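Local structure of ofchtiv-allosamidin (Ostrinia furnacalis, 6JMB) at residues L76-A81 / N117-D122; T192-G197 / P248-T253; T203-P208 / N305-P310. The protein probably hydrolyses the beta-1,4 linkages of chitin, as a group IV insect chitinase of glycosyl hydrolase family 18, and binds the inhibitor allosamidin. All blocks are in the same frame, centred on the assembly; numbering follows the deposited sequence.

Contact 1: L76-A81 / N117-D122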
ATOM      1  N   LEU A  76      -6.317 -13.319 -14.005  1.00 13.54           N
ATOM      2  CA  LEU A  76      -5.528 -12.606 -13.012  1.00 13.60           C
ATOM      3  C   LEU A  76      -4.208 -12.139 -13.612  1.00 14.00           C
ATOM      4  O   LEU A  76      -3.561 -12.862 -14.375  1.00 15.06           O
ATOM      5  CB  LEU A  76      -5.235 -13.545 -11.843  1.00 13.80           C
ATOM      6  CG  LEU A  76      -4.358 -13.015 -10.709  1.00 11.53           C
ATOM      7  CD1 LEU A  76      -5.103 -11.948  -9.923  1.00 13.61           C
ATOM      8  CD2 LEU A  76      -3.932 -14.160  -9.801  1.00 13.67           C
ATOM      9  N   LYS A  77      -3.810 -10.921 -13.266  1.00 12.54           N
ATOM     10  CA  LYS A  77      -2.485 -10.411 -13.597  1.00 12.97           C
ATOM     11  C   LYS A  77      -1.638 -10.472 -12.334  1.00 12.11           C
ATOM     12  O   LYS A  77      -2.088 -10.043 -11.268  1.00 13.43           O
ATOM     13  CB  LYS A  77      -2.565  -8.980 -14.124  1.00 13.89           C
ATOM     14  CG  LYS A  77      -3.373  -8.835 -15.417  1.00 17.25           C
ATOM     15  CD  LYS A  77      -2.777  -9.682 -16.530  1.00 23.17           C
ATOM     16  CE  LYS A  77      -3.422  -9.384 -17.871  1.00 33.09           C
ATOM     17  NZ  LYS A  77      -2.673 -10.026 -18.990  1.00 40.21           N
ATOM     18  N   THR A  78      -0.429 -11.025 -12.446  1.00 12.26           N
ATOM     19  CA  THR A  78       0.475 -11.179 -11.312  1.00 13.06           C
ATOM     20  C   THR A  78       1.751 -10.397 -11.591  1.00 15.13           C
ATOM     21  O   THR A  78       2.515 -10.753 -12.491  1.00 20.38           O
ATOM     22  CB  THR A  78       0.814 -12.651 -11.058  1.00 14.17           C
ATOM     23  OG1 THR A  78       1.420 -13.218 -12.226  1.00 17.02           O
ATOM     24  CG2 THR A  78      -0.425 -13.444 -10.688  1.00 14.52           C
ATOM     25  N   LEU A  79       2.004  -9.368 -10.788  1.00 11.87           N
ATOM     26  CA  LEU A  79       3.157  -8.494 -10.927  1.00 11.35           C
ATOM     27  C   LEU A  79       4.137  -8.737  -9.792  1.00  9.80           C
ATOM     28  O   LEU A  79       3.781  -9.255  -8.734  1.00 10.72           O
ATOM     29  CB  LEU A  79       2.735  -7.023 -10.894  1.00 12.57           C
ATOM     30  CG  LEU A  79       1.586  -6.572 -11.800  1.00 16.02           C
ATOM     31  CD1 LEU A  79       1.457  -5.057 -11.733  1.00 24.16           C
ATOM     32  CD2 LEU A  79       1.798  -7.033 -13.230  1.00 23.66           C
ATOM     33  N   VAL A  80       5.379  -8.325 -10.011  1.00 10.25           N
ATOM     34  CA  VAL A  80       6.394  -8.325  -8.966  1.00  9.93           C
ATOM     35  C   VAL A  80       6.723  -6.868  -8.650  1.00 10.33           C
ATOM     36  O   VAL A  80       6.831  -6.031  -9.559  1.00 11.15           O
ATOM     37  CB  VAL A  80       7.631  -9.151  -9.373  1.00 11.53           C
ATOM     38  CG1 VAL A  80       8.400  -8.511 -10.552  1.00 11.07           C
ATOM     39  CG2 VAL A  80       8.544  -9.385  -8.186  1.00 11.93           C
ATOM     40  N   ALA A  81       6.816  -6.551  -7.361  1.00  9.24           N
ATOM     41  CA  ALA A  81       7.097  -5.190  -6.912  1.00  9.28           C
ATOM     42  C   ALA A  81       8.550  -5.067  -6.473  1.00 10.04           C
ATOM     43  O   ALA A  81       9.034  -5.872  -5.670  1.00  9.93           O
ATOM     44  CB  ALA A  81       6.180  -4.794  -5.752  1.00 10.26           C
ATOM     45  N   ASN A 117       7.268 -16.094 -14.729  1.00 11.87           N
ATOM     46  CA  ASN A 117       5.926 -15.970 -15.302  1.00 12.47           C
ATOM     47  C   ASN A 117       5.098 -14.845 -14.675  1.00 11.23           C
ATOM     48  O   ASN A 117       3.872 -14.958 -14.553  1.00 12.70           O
ATOM     49  CB  ASN A 117       5.156 -17.297 -15.302  1.00 13.90           C
ATOM     50  CG  ASN A 117       4.003 -17.293 -16.277  1.00 18.39           C
ATOM     51  OD1 ASN A 117       4.087 -16.695 -17.350  1.00 23.62           O
ATOM     52  ND2 ASN A 117       2.911 -17.947 -15.903  1.00 22.14           N
ATOM     53  N   PHE A 118       5.748 -13.753 -14.283  1.00 10.91           N
ATOM     54  CA  PHE A 118       5.024 -12.553 -13.901  1.00 11.31           C
ATOM     55  C   PHE A 118       4.495 -11.840 -15.145  1.00 12.47           C
ATOM     56  O   PHE A 118       4.974 -12.050 -16.265  1.00 13.99           O
ATOM     57  CB  PHE A 118       5.938 -11.606 -13.116  1.00 11.09           C
ATOM     58  CG  PHE A 118       6.208 -12.047 -11.700  1.00 10.34           C
ATOM     59  CD1 PHE A 118       5.259 -11.855 -10.702  1.00 11.11           C
ATOM     60  CD2 PHE A 118       7.422 -12.634 -11.361  1.00 11.02           C
ATOM     61  CE1 PHE A 118       5.512 -12.256  -9.401  1.00 11.22           C
ATOM     62  CE2 PHE A 118       7.686 -13.038 -10.056  1.00 12.16           C
ATOM     63  CZ  PHE A 118       6.726 -12.851  -9.074  1.00 11.79           C
ATOM     64  N   ASP A 119       3.505 -10.973 -14.937  1.00 12.01           N
ATOM     65  CA  ASP A 119       2.896 -10.221 -16.026  1.00 12.47           C
ATOM     66  C   ASP A 119       3.367  -8.779 -16.094  1.00 12.11           C
ATOM     67  O   ASP A 119       2.903  -8.028 -16.961  1.00 13.50           O
ATOM     68  CB  ASP A 119       1.374 -10.265 -15.905  1.00 14.08           C
ATOM     69  CG  ASP A 119       0.848 -11.666 -15.940  1.00 15.63           C
ATOM     70  OD1 ASP A 119       0.946 -12.306 -17.010  1.00 20.79           O
ATOM     71  OD2 ASP A 119       0.372 -12.149 -14.893  1.00 14.29           O
ATOM     72  N   GLY A 120       4.271  -8.375 -15.216  1.00 11.76           N
ATOM     73  CA  GLY A 120       4.772  -7.018 -15.242  1.00 13.35           C
ATOM     74  C   GLY A 120       5.461  -6.662 -13.941  1.00 11.28           C
ATOM     75  O   GLY A 120       5.656  -7.502 -13.062  1.00 10.82           O
ATOM     76  N   LEU A 121       5.821  -5.384 -13.851  1.00 10.43           N
ATOM     77  CA  LEU A 121       6.633  -4.843 -12.774  1.00 10.40           C
ATOM     78  C   LEU A 121       5.909  -3.671 -12.131  1.00 10.37           C
ATOM     79  O   LEU A 121       5.368  -2.806 -12.829  1.00 10.83           O
ATOM     80  CB  LEU A 121       7.972  -4.334 -13.328  1.00 10.97           C
ATOM     81  CG  LEU A 121       8.927  -3.680 -12.325  1.00 10.49           C
ATOM     82  CD1 LEU A 121       9.475  -4.711 -11.352  1.00 12.06           C
ATOM     83  CD2 LEU A 121      10.061  -2.959 -13.042  1.00 12.04           C
ATOM     84  N   ASP A 122       5.911  -3.642 -10.804  1.00 10.41           N
ATOM     85  CA  ASP A 122       5.464  -2.495 -10.030  1.00  9.85           C
ATOM     86  C   ASP A 122       6.693  -1.866  -9.391  1.00  9.42           C
ATOM     87  O   ASP A 122       7.489  -2.567  -8.756  1.00 10.94           O
ATOM     88  CB  ASP A 122       4.485  -2.950  -8.943  1.00  9.99           C
ATOM     89  CG  ASP A 122       3.962  -1.802  -8.112  1.00 11.01           C
ATOM     90  OD1 ASP A 122       3.476  -0.806  -8.693  1.00 11.23           O
ATOM     91  OD2 ASP A 122       4.032  -1.893  -6.868  1.00 12.81           O
TER

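Contact 2: T192-G197 / P248-T253. With AMI (allosamizoline), chain C.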
ATOM      1  N   THR A 192      -2.577   5.998  -0.247  1.00  8.97           N
ATOM      2  CA  THR A 192      -3.433   6.850   0.583  1.00  9.03           C
ATOM      3  C   THR A 192      -3.658   6.242   1.973  1.00 10.08           C
ATOM      4  O   THR A 192      -4.768   5.903   2.383  1.00 11.66           O
ATOM      5  CB  THR A 192      -4.733   7.171  -0.152  1.00  9.73           C
ATOM      6  OG1 THR A 192      -5.149   6.037  -0.933  1.00 11.68           O
ATOM      7  CG2 THR A 192      -4.541   8.368  -1.083  1.00 10.88           C
ATOM      8  N   TYR A 193      -2.553   6.115   2.700  1.00  9.65           N
ATOM      9  CA  TYR A 193      -2.519   5.635   4.076  1.00 10.56           C
ATOM     10  C   TYR A 193      -1.173   6.061   4.645  1.00 10.19           C
ATOM     11  O   TYR A 193      -0.408   6.770   3.988  1.00 10.49           O
ATOM     12  CB  TYR A 193      -2.775   4.122   4.167  1.00  9.98           C
ATOM     13  CG  TYR A 193      -2.146   3.317   3.052  1.00 10.37           C
ATOM     14  CD1 TYR A 193      -0.771   3.130   2.990  1.00 10.99           C
ATOM     15  CD2 TYR A 193      -2.926   2.754   2.054  1.00 10.64           C
ATOM     16  CE1 TYR A 193      -0.192   2.391   1.970  1.00 11.65           C
ATOM     17  CE2 TYR A 193      -2.358   2.011   1.036  1.00 12.32           C
ATOM     18  CZ  TYR A 193      -0.995   1.845   0.998  1.00 12.55           C
ATOM     19  OH  TYR A 193      -0.427   1.115  -0.021  1.00 15.35           O
ATOM     20  N   ASP A 194      -0.886   5.645   5.883  1.00  9.59           N
ATOM     21  CA  ASP A 194       0.266   6.178   6.617  1.00  9.96           C
ATOM     22  C   ASP A 194       0.199   7.700   6.720  1.00 10.38           C
ATOM     23  O   ASP A 194       1.230   8.380   6.802  1.00 11.60           O
ATOM     24  CB  ASP A 194       1.603   5.730   6.020  1.00 10.59           C
ATOM     25  CG  ASP A 194       1.703   4.235   5.888  1.00 10.60           C
ATOM     26  OD1 ASP A 194       1.265   3.530   6.818  1.00 10.74           O
ATOM     27  OD2 ASP A 194       2.222   3.766   4.854  1.00 12.35           O
ATOM     28  N   MET A 195      -1.020   8.234   6.716  1.00  9.80           N
ATOM     29  CA  MET A 195      -1.199   9.678   6.812  1.00 10.33           C
ATOM     30  C   MET A 195      -0.709  10.190   8.151  1.00 10.88           C
ATOM     31  O   MET A 195      -0.136  11.287   8.238  1.00 11.24           O
ATOM     32  CB  MET A 195      -2.677  10.007   6.630  1.00 11.69           C
ATOM     33  CG  MET A 195      -3.208   9.639   5.262  1.00 11.89           C
ATOM     34  SD  MET A 195      -2.721  10.874   4.051  1.00 15.37           S
ATOM     35  CE  MET A 195      -3.279  10.109   2.529  1.00 12.73           C
ATOM     36  N   HIS A 196      -0.937   9.402   9.201  1.00 10.69           N
ATOM     37  CA  HIS A 196      -0.458   9.656  10.543  1.00 10.52           C
ATOM     38  C   HIS A 196      -0.056   8.327  11.153  1.00 11.35           C
ATOM     39  O   HIS A 196      -0.498   7.260  10.722  1.00 11.09           O
ATOM     40  CB  HIS A 196      -1.547  10.332  11.380  1.00 11.55           C
ATOM     41  CG  HIS A 196      -1.975  11.641  10.813  1.00 12.26           C
ATOM     42  ND1 HIS A 196      -1.169  12.758  10.858  1.00 15.77           N
ATOM     43  CD2 HIS A 196      -3.077  11.997  10.111  1.00 16.07           C
ATOM     44  CE1 HIS A 196      -1.777  13.760  10.247  1.00 17.26           C
ATOM     45  NE2 HIS A 196      -2.935  13.326   9.787  1.00 15.70           N
ATOM     46  N   GLY A 197       0.802   8.405  12.154  1.00 11.00           N
ATOM     47  CA  GLY A 197       1.308   7.209  12.792  1.00 10.39           C
ATOM     48  C   GLY A 197       2.085   7.579  14.030  1.00 10.63           C
ATOM     49  O   GLY A 197       2.167   8.751  14.404  1.00 11.19           O
ATOM     50  N   PRO A 248      -5.693   0.691   3.487  1.00  9.35           N
ATOM     51  CA  PRO A 248      -4.886  -0.157   4.377  1.00  9.76           C
ATOM     52  C   PRO A 248      -5.678  -1.291   5.010  1.00  9.61           C
ATOM     53  O   PRO A 248      -6.818  -1.098   5.443  1.00 11.19           O
ATOM     54  CB  PRO A 248      -4.437   0.834   5.455  1.00  9.73           C
ATOM     55  CG  PRO A 248      -5.634   1.763   5.587  1.00  9.63           C
ATOM     56  CD  PRO A 248      -6.271   1.850   4.203  1.00  9.77           C
ATOM     57  N   PHE A 249      -5.066  -2.473   5.106  1.00  8.48           N
ATOM     58  CA  PHE A 249      -5.614  -3.594   5.858  1.00  9.67           C
ATOM     59  C   PHE A 249      -4.936  -3.730   7.217  1.00  9.17           C
ATOM     60  O   PHE A 249      -4.923  -4.818   7.805  1.00 10.13           O
ATOM     61  CB  PHE A 249      -5.474  -4.902   5.073  1.00  9.19           C
ATOM     62  CG  PHE A 249      -6.490  -5.094   3.973  1.00  8.35           C
ATOM     63  CD1 PHE A 249      -7.247  -4.042   3.464  1.00  9.97           C
ATOM     64  CD2 PHE A 249      -6.682  -6.361   3.451  1.00  9.76           C
ATOM     65  CE1 PHE A 249      -8.174  -4.261   2.441  1.00 10.68           C
ATOM     66  CE2 PHE A 249      -7.602  -6.589   2.435  1.00  9.50           C
ATOM     67  CZ  PHE A 249      -8.355  -5.540   1.930  1.00  9.76           C
ATOM     68  N   TYR A 250      -4.345  -2.648   7.704  1.00  9.50           N
ATOM     69  CA  TYR A 250      -3.670  -2.614   8.987  1.00  9.82           C
ATOM     70  C   TYR A 250      -4.016  -1.284   9.632  1.00  9.87           C
ATOM     71  O   TYR A 250      -4.487  -0.352   8.969  1.00 10.15           O
ATOM     72  CB  TYR A 250      -2.142  -2.733   8.823  1.00  9.75           C
ATOM     73  CG  TYR A 250      -1.574  -1.588   8.013  1.00  9.60           C
ATOM     74  CD1 TYR A 250      -1.621  -1.611   6.620  1.00  9.16           C
ATOM     75  CD2 TYR A 250      -1.021  -0.477   8.630  1.00  9.66           C
ATOM     76  CE1 TYR A 250      -1.140  -0.563   5.871  1.00  9.06           C
ATOM     77  CE2 TYR A 250      -0.530   0.584   7.881  1.00  9.29           C
ATOM     78  CZ  TYR A 250      -0.594   0.529   6.498  1.00  9.24           C
ATOM     79  OH  TYR A 250      -0.113   1.570   5.731  1.00 11.56           O
ATOM     80  N   GLY A 251      -3.778  -1.208  10.940  1.00  9.16           N
ATOM     81  CA  GLY A 251      -3.931   0.017  11.688  1.00  9.65           C
ATOM     82  C   GLY A 251      -2.609   0.417  12.321  1.00 10.20           C
ATOM     83  O   GLY A 251      -1.614  -0.316  12.257  1.00 10.22           O
ATOM     84  N   ARG A 252      -2.608   1.595  12.942  1.00  9.44           N
ATOM     85  CA  ARG A 252      -1.424   2.104  13.621  1.00 10.16           C
ATOM     86  C   ARG A 252      -1.760   2.420  15.071  1.00 10.15           C
ATOM     87  O   ARG A 252      -2.890   2.808  15.395  1.00  9.73           O
ATOM     88  CB  ARG A 252      -0.824   3.306  12.873  1.00  9.86           C
ATOM     89  CG  ARG A 252      -0.307   2.902  11.499  1.00  9.92           C
ATOM     90  CD  ARG A 252       0.565   3.976  10.856  1.00  9.89           C
ATOM     91  NE  ARG A 252       1.275   3.424   9.702  1.00 10.21           N
ATOM     92  CZ  ARG A 252       2.371   2.675   9.784  1.00 10.78           C
ATOM     93  NH1 ARG A 252       2.908   2.403  10.967  1.00 10.96           N
ATOM     94  NH2 ARG A 252       2.941   2.201   8.676  1.00 11.25           N
ATOM     95  N   THR A 253      -0.776   2.217  15.953  1.00  9.93           N
ATOM     96  CA  THR A 253      -1.020   2.173  17.388  1.00  9.94           C
ATOM     97  C   THR A 253      -0.117   3.156  18.121  1.00 10.40           C
ATOM     98  O   THR A 253       1.037   3.384  17.736  1.00 10.01           O
ATOM     99  CB  THR A 253      -0.827   0.756  17.958  1.00 10.94           C
ATOM    100  OG1 THR A 253       0.569   0.452  18.013  1.00 11.30           O
ATOM    101  CG2 THR A 253      -1.539  -0.294  17.100  1.00 11.77           C
TER
HETATM  102  C1  AMI C 501       3.732   0.560   1.805  1.00 11.03           C
HETATM  103  C2  AMI C 501       5.164   0.219   1.227  1.00 10.26           C
HETATM  104  C3  AMI C 501       5.601  -0.915   2.013  1.00 10.71           C
HETATM  105  C4  AMI C 501       4.931  -0.701   3.432  1.00 11.28           C
HETATM  106  C5  AMI C 501       3.570  -0.367   3.041  1.00 10.67           C
HETATM  107  C6  AMI C 501       2.743   0.318   4.189  1.00 12.13           C
HETATM  108  C7  AMI C 501       3.603  -0.129  -0.301  1.00 10.95           C
HETATM  109  C8  AMI C 501       3.872  -0.726  -2.760  1.00 12.48           C
HETATM  110  C9  AMI C 501       1.529  -0.459  -1.756  1.00 11.28           C
HETATM  111  N2  AMI C 501       4.980  -0.060  -0.036  1.00 10.75           N
HETATM  112  N7  AMI C 501       3.009  -0.438  -1.607  1.00 11.24           N
HETATM  113  O3  AMI C 501       7.025  -0.984   2.052  1.00 11.72           O
HETATM  114  O4  AMI C 501       4.870  -1.862   4.249  1.00 10.51           O
HETATM  115  O6  AMI C 501       3.467   1.438   4.657  1.00 13.86           O
HETATM  116  O7  AMI C 501       2.810   0.139   0.775  1.00 10.96           O

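Contact 3: T203-P208 / N305-P310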
ATOM      1  N   THR A 203      -2.039  11.543  18.427  1.00 10.54           N
ATOM      2  CA  THR A 203      -2.759  10.489  17.721  1.00 10.99           C
ATOM      3  C   THR A 203      -3.370  11.042  16.440  1.00 10.76           C
ATOM      4  O   THR A 203      -3.679  12.231  16.330  1.00 10.79           O
ATOM      5  CB  THR A 203      -3.878   9.927  18.602  1.00 11.02           C
ATOM      6  OG1 THR A 203      -4.786  10.983  18.950  1.00 11.17           O
ATOM      7  CG2 THR A 203      -3.309   9.298  19.872  1.00 10.85           C
ATOM      8  N   GLY A 204      -3.533  10.166  15.460  1.00  9.98           N
ATOM      9  CA  GLY A 204      -4.118  10.563  14.192  1.00 11.22           C
ATOM     10  C   GLY A 204      -4.469   9.321  13.408  1.00  9.14           C
ATOM     11  O   GLY A 204      -4.040   8.209  13.733  1.00 10.25           O
ATOM     12  N   HIS A 205      -5.267   9.523  12.371  1.00  9.85           N
ATOM     13  CA  HIS A 205      -5.777   8.398  11.606  1.00  9.41           C
ATOM     14  C   HIS A 205      -4.790   7.965  10.535  1.00  9.68           C
ATOM     15  O   HIS A 205      -4.119   8.786   9.901  1.00 10.10           O
ATOM     16  CB  HIS A 205      -7.125   8.731  10.971  1.00  9.61           C
ATOM     17  CG  HIS A 205      -8.176   9.101  11.969  1.00  9.48           C
ATOM     18  ND1 HIS A 205      -8.568   8.263  12.990  1.00 10.03           N
ATOM     19  CD2 HIS A 205      -8.914  10.229  12.103  1.00 10.42           C
ATOM     20  CE1 HIS A 205      -9.507   8.857  13.707  1.00 10.37           C
ATOM     21  NE2 HIS A 205      -9.736  10.049  13.187  1.00 10.30           N
ATOM     22  N   ASN A 206      -4.722   6.655  10.337  1.00  8.92           N
ATOM     23  CA  ASN A 206      -3.866   6.086   9.306  1.00  8.98           C
ATOM     24  C   ASN A 206      -4.358   6.483   7.919  1.00  8.78           C
ATOM     25  O   ASN A 206      -3.552   6.774   7.025  1.00  9.29           O
ATOM     26  CB  ASN A 206      -3.876   4.567   9.491  1.00 10.52           C
ATOM     27  CG  ASN A 206      -2.913   3.840   8.582  1.00  9.23           C
ATOM     28  OD1 ASN A 206      -1.831   4.332   8.254  1.00 10.45           O
ATOM     29  ND2 ASN A 206      -3.293   2.630   8.194  1.00 10.68           N
ATOM     30  N   ALA A 207      -5.675   6.531   7.732  1.00  8.85           N
ATOM     31  CA  ALA A 207      -6.238   6.857   6.428  1.00  8.67           C
ATOM     32  C   ALA A 207      -7.552   7.611   6.576  1.00  9.42           C
ATOM     33  O   ALA A 207      -8.599   7.133   6.124  1.00 10.24           O
ATOM     34  CB  ALA A 207      -6.437   5.574   5.616  1.00 10.44           C
ATOM     35  N   PRO A 208      -7.545   8.801   7.172  1.00  9.56           N
ATOM     36  CA  PRO A 208      -8.786   9.581   7.240  1.00  9.96           C
ATOM     37  C   PRO A 208      -9.201  10.014   5.843  1.00  9.65           C
ATOM     38  O   PRO A 208      -8.364  10.393   5.023  1.00  9.86           O
ATOM     39  CB  PRO A 208      -8.386  10.792   8.089  1.00  9.56           C
ATOM     40  CG  PRO A 208      -6.928  10.986   7.781  1.00  9.97           C
ATOM     41  CD  PRO A 208      -6.356   9.605   7.524  1.00 10.08           C
ATOM     42  N   ASN A 305     -16.648  10.946  12.861  1.00 10.48           N
ATOM     43  CA  ASN A 305     -17.637  11.213  11.824  1.00 11.68           C
ATOM     44  C   ASN A 305     -17.259  12.385  10.933  1.00 11.28           C
ATOM     45  O   ASN A 305     -18.025  12.730  10.029  1.00 13.35           O
ATOM     46  CB  ASN A 305     -19.026  11.426  12.439  1.00 12.05           C
ATOM     47  CG  ASN A 305     -20.144  11.040  11.498  1.00 13.83           C
ATOM     48  OD1 ASN A 305     -19.930  10.344  10.501  1.00 14.61           O
ATOM     49  ND2 ASN A 305     -21.355  11.498  11.807  1.00 12.20           N
ATOM     50  N   LEU A 306     -16.106  13.006  11.172  1.00 10.97           N
ATOM     51  CA  LEU A 306     -15.538  13.925  10.199  1.00 10.95           C
ATOM     52  C   LEU A 306     -14.670  13.167   9.198  1.00 10.89           C
ATOM     53  O   LEU A 306     -14.819  13.334   7.981  1.00 12.58           O
ATOM     54  CB  LEU A 306     -14.715  14.997  10.920  1.00 12.46           C
ATOM     55  CG  LEU A 306     -15.468  15.866  11.929  1.00 11.58           C
ATOM     56  CD1 LEU A 306     -14.518  16.821  12.633  1.00 14.51           C
ATOM     57  CD2 LEU A 306     -16.571  16.633  11.226  1.00 14.67           C
ATOM     58  N   ALA A 307     -13.794  12.295   9.706  1.00 10.44           N
ATOM     59  CA  ALA A 307     -12.836  11.568   8.881  1.00 10.26           C
ATOM     60  C   ALA A 307     -13.392  10.269   8.309  1.00 10.92           C
ATOM     61  O   ALA A 307     -12.791   9.709   7.383  1.00 12.04           O
ATOM     62  CB  ALA A 307     -11.574  11.263   9.693  1.00 11.29           C
ATOM     63  N   LYS A 308     -14.513   9.779   8.841  1.00 10.21           N
ATOM     64  CA  LYS A 308     -15.189   8.565   8.359  1.00 10.60           C
ATOM     65  C   LYS A 308     -14.375   7.300   8.633  1.00 10.84           C
ATOM     66  O   LYS A 308     -14.354   6.373   7.821  1.00 11.32           O
ATOM     67  CB  LYS A 308     -15.613   8.647   6.887  1.00 12.31           C
ATOM     68  CG  LYS A 308     -16.197   9.994   6.471  1.00 12.06           C
ATOM     69  CD  LYS A 308     -17.446  10.334   7.263  1.00 13.31           C
ATOM     70  CE  LYS A 308     -17.959  11.703   6.854  1.00 14.87           C
ATOM     71  NZ  LYS A 308     -19.180  12.082   7.629  1.00 16.20           N
ATOM     72  N   VAL A 309     -13.711   7.253   9.787  1.00 10.16           N
ATOM     73  CA  VAL A 309     -12.897   6.093  10.165  1.00 10.42           C
ATOM     74  C   VAL A 309     -13.064   5.825  11.646  1.00 11.46           C
ATOM     75  O   VAL A 309     -13.340   6.730  12.443  1.00 11.70           O
ATOM     76  CB  VAL A 309     -11.398   6.314   9.861  1.00  9.70           C
ATOM     77  CG1 VAL A 309     -11.143   6.276   8.362  1.00 10.75           C
ATOM     78  CG2 VAL A 309     -10.909   7.614  10.480  1.00 11.30           C
ATOM     79  N   PRO A 310     -12.882   4.568  12.047  1.00 10.58           N
ATOM     80  CA  PRO A 310     -12.966   4.216  13.465  1.00 10.83           C
ATOM     81  C   PRO A 310     -11.616   4.339  14.156  1.00 10.49           C
ATOM     82  O   PRO A 310     -10.549   4.311  13.540  1.00 10.45           O
ATOM     83  CB  PRO A 310     -13.366   2.737  13.409  1.00 11.31           C
ATOM     84  CG  PRO A 310     -12.609   2.236  12.208  1.00 12.10           C
ATOM     85  CD  PRO A 310     -12.675   3.376  11.200  1.00 10.67           C
TER
HETATM   86  O   HOH W   1      -8.676   5.587  12.013  1.00 10.16           O

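Contact 1: L76-A81 / N117-D122
The Phe118 ring takes Val80 over one face: Val80 CB stands 3.6 Å from the centroid of the Phe118 ring and only 6° off its normal, a CH-pi contact. At the ring edge, close to the plane, lies the carbonyl of Thr78, with Thr78 O 3.5 Å from Phe118 CD1. Phe118 CG is anti to its own carbonyl carbon (chi1 -75°), and this lays the ring against Val80 of strand 77-83, where Ile113 of helix 99-116 also touches it. The second flat group is the carboxylate of Asp119. Its OD2 receives Thr78 N on the anti lone pair, in a nearly straight bond of 2.8 Å, while Thr78 OG1 reaches the same Asp119 OD2 at 3.1 Å from above the carboxylate plane. Asp119 N returns a short bond of 2.6 Å to Thr78 O, so threonine and aspartate clasp each other by backbone and side chain together. Beyond this clasp the strands pair in parallel: Val80 N bonds to Gly120 O at 3.2 Å, and Asp122 N to Val80 O at 2.8 Å. Glycine suits position 120, because a beta carbon there would jam against the preceding carbonyl and crowd Leu79 CD2, which sits 3.4 Å from Gly120 N; that buried amide has no bonding partner. Asp119, just before strand 120-124 of the TIM barrel, and Asp122 on it fit the first two aspartates of the DxxDxDxE signature of family 18. The carboxylate of Asp122 passes Ala81 CB and is hydrogen-bonded to Tyr9 and Thr162. With a salt bridge from Lys70 NZ, three donors converge on Asp119 OD2 and fix the carboxylate, so the start of the signature strand is tied by polar bonds before the chain reaches the substrate pocket.

Contact 2: T192-G197 / P248-T253
Asp194, Tyr250 and Tyr193 line the allosamizoline pocket, the site where family 18 chitinases are thought to bind the sugar whose oxazolinium intermediate this inhibitor mimics. Asp194 is the centre of the contact. Tyr250 OH donates to Asp194 OD1 at 2.6 Å, from above the carboxylate plane. Arg252 grips the same oxygen side-on with two nitrogens, NE at 2.9 Å and NH2 at 2.8 Å from Asp194 OD1. That oxygen lies almost within the guanidinium plane, although guanidinium and carboxylate are turned 60° against each other. Tyr250 CG sits between the backbone N and the carbonyl carbon (chi1 61°), a torsion that places Tyr250 OH 3.2 Å from Tyr193 CD1 and within reach of Asp194. Farther back, Tyr193 CB packs on Pro248 CB at 3.9 Å, an apolar contact between the tyrosine's beta carbon and the puckered proline ring. The extended Arg252 chain runs past the other end of the loop, with Arg252 CD 3.5 Å from His196 O; glycine suits position 197, since a beta carbon there would press on this CD. Asp194 OD2 accepts the inhibitor's O6 at 2.6 Å, while Tyr193 OH makes only a weak bond to its O7. Three protein donors on OD1 thus fix the rotation of the carboxylate and present OD2 to the ligand hydroxyl.

Contact 3: T203-P208 / N305-P310
His205, in a TIM-barrel loop running from strand 187-190 toward helix 226-235, meets Val309 in a turn of the region inserted before the last barrel strand, consistent with the alpha+beta insertion domain of many family 18 chitinases. The two side chains approach obliquely, and the valine sends one methyl straight down on the imidazole: Val309 CG2 lies 3.5 Å from the centroid of the His205 ring, 11° off its normal, a CH-pi contact. Val309 CG1 is anti to the carbonyl carbon (chi1 -72°), which leaves CG2 between the backbone N and the carbonyl carbon; this rotamer points CG2 at the His205 ring and CG1 at Ala207 O, 3.5 Å from Val309 CG1. That oxygen is itself bonded to Lys330 of helix 324-336. Ala307 fits between ring and proline: its CB is 3.7 Å from His205 CD2 and 3.6 Å from Pro208 CB. A methyl is well sized here, where the two backbones come within 4.8 Å between Pro208 CA and Ala307 CA. Proline in turn offers a compact apolar surface that needs no polar partner. The turn has its own bracing. Lys308 and Val309 both face Asp304 in a G1 beta bulge, with Lys308 at positive phi, and Lys308 NZ bonds back to Asn305 O at 2.7 Å. Asp304 also receives the amides of Leu306 and Ala307 on one carboxylate oxygen and bonds to His205 NE2 with the other, so it orders the turn and sets the rotation of the imidazole. On the other ring nitrogen, a water completes the link: it lies 2.9 Å from His205 ND1 and donates a hydrogen bond of 2.7 Å to Pro310 O.

Contacts 2 and 3 are neighbours, their centres 10 Å apart, and Asn206 joins them: Asn206 OD1 probably takes a hydrogen bond from Asp194 N at 2.9 Å, and Asn206 O one from Met195 N at the same length. The loop that supplies Asp194 to the pocket is thereby tied to the part that leans on the inserted region. Contact 1 belongs to another sector of the barrel, its centre 25 Å from that of contact 2 and 32 Å from that of contact 3. It nevertheless reaches the inhibitor, for the side chain of Asp122 lies about 4 Å from allosamizoline; in contact 3 that of Ala207 is about 11 Å away, and Asn206 comes closer.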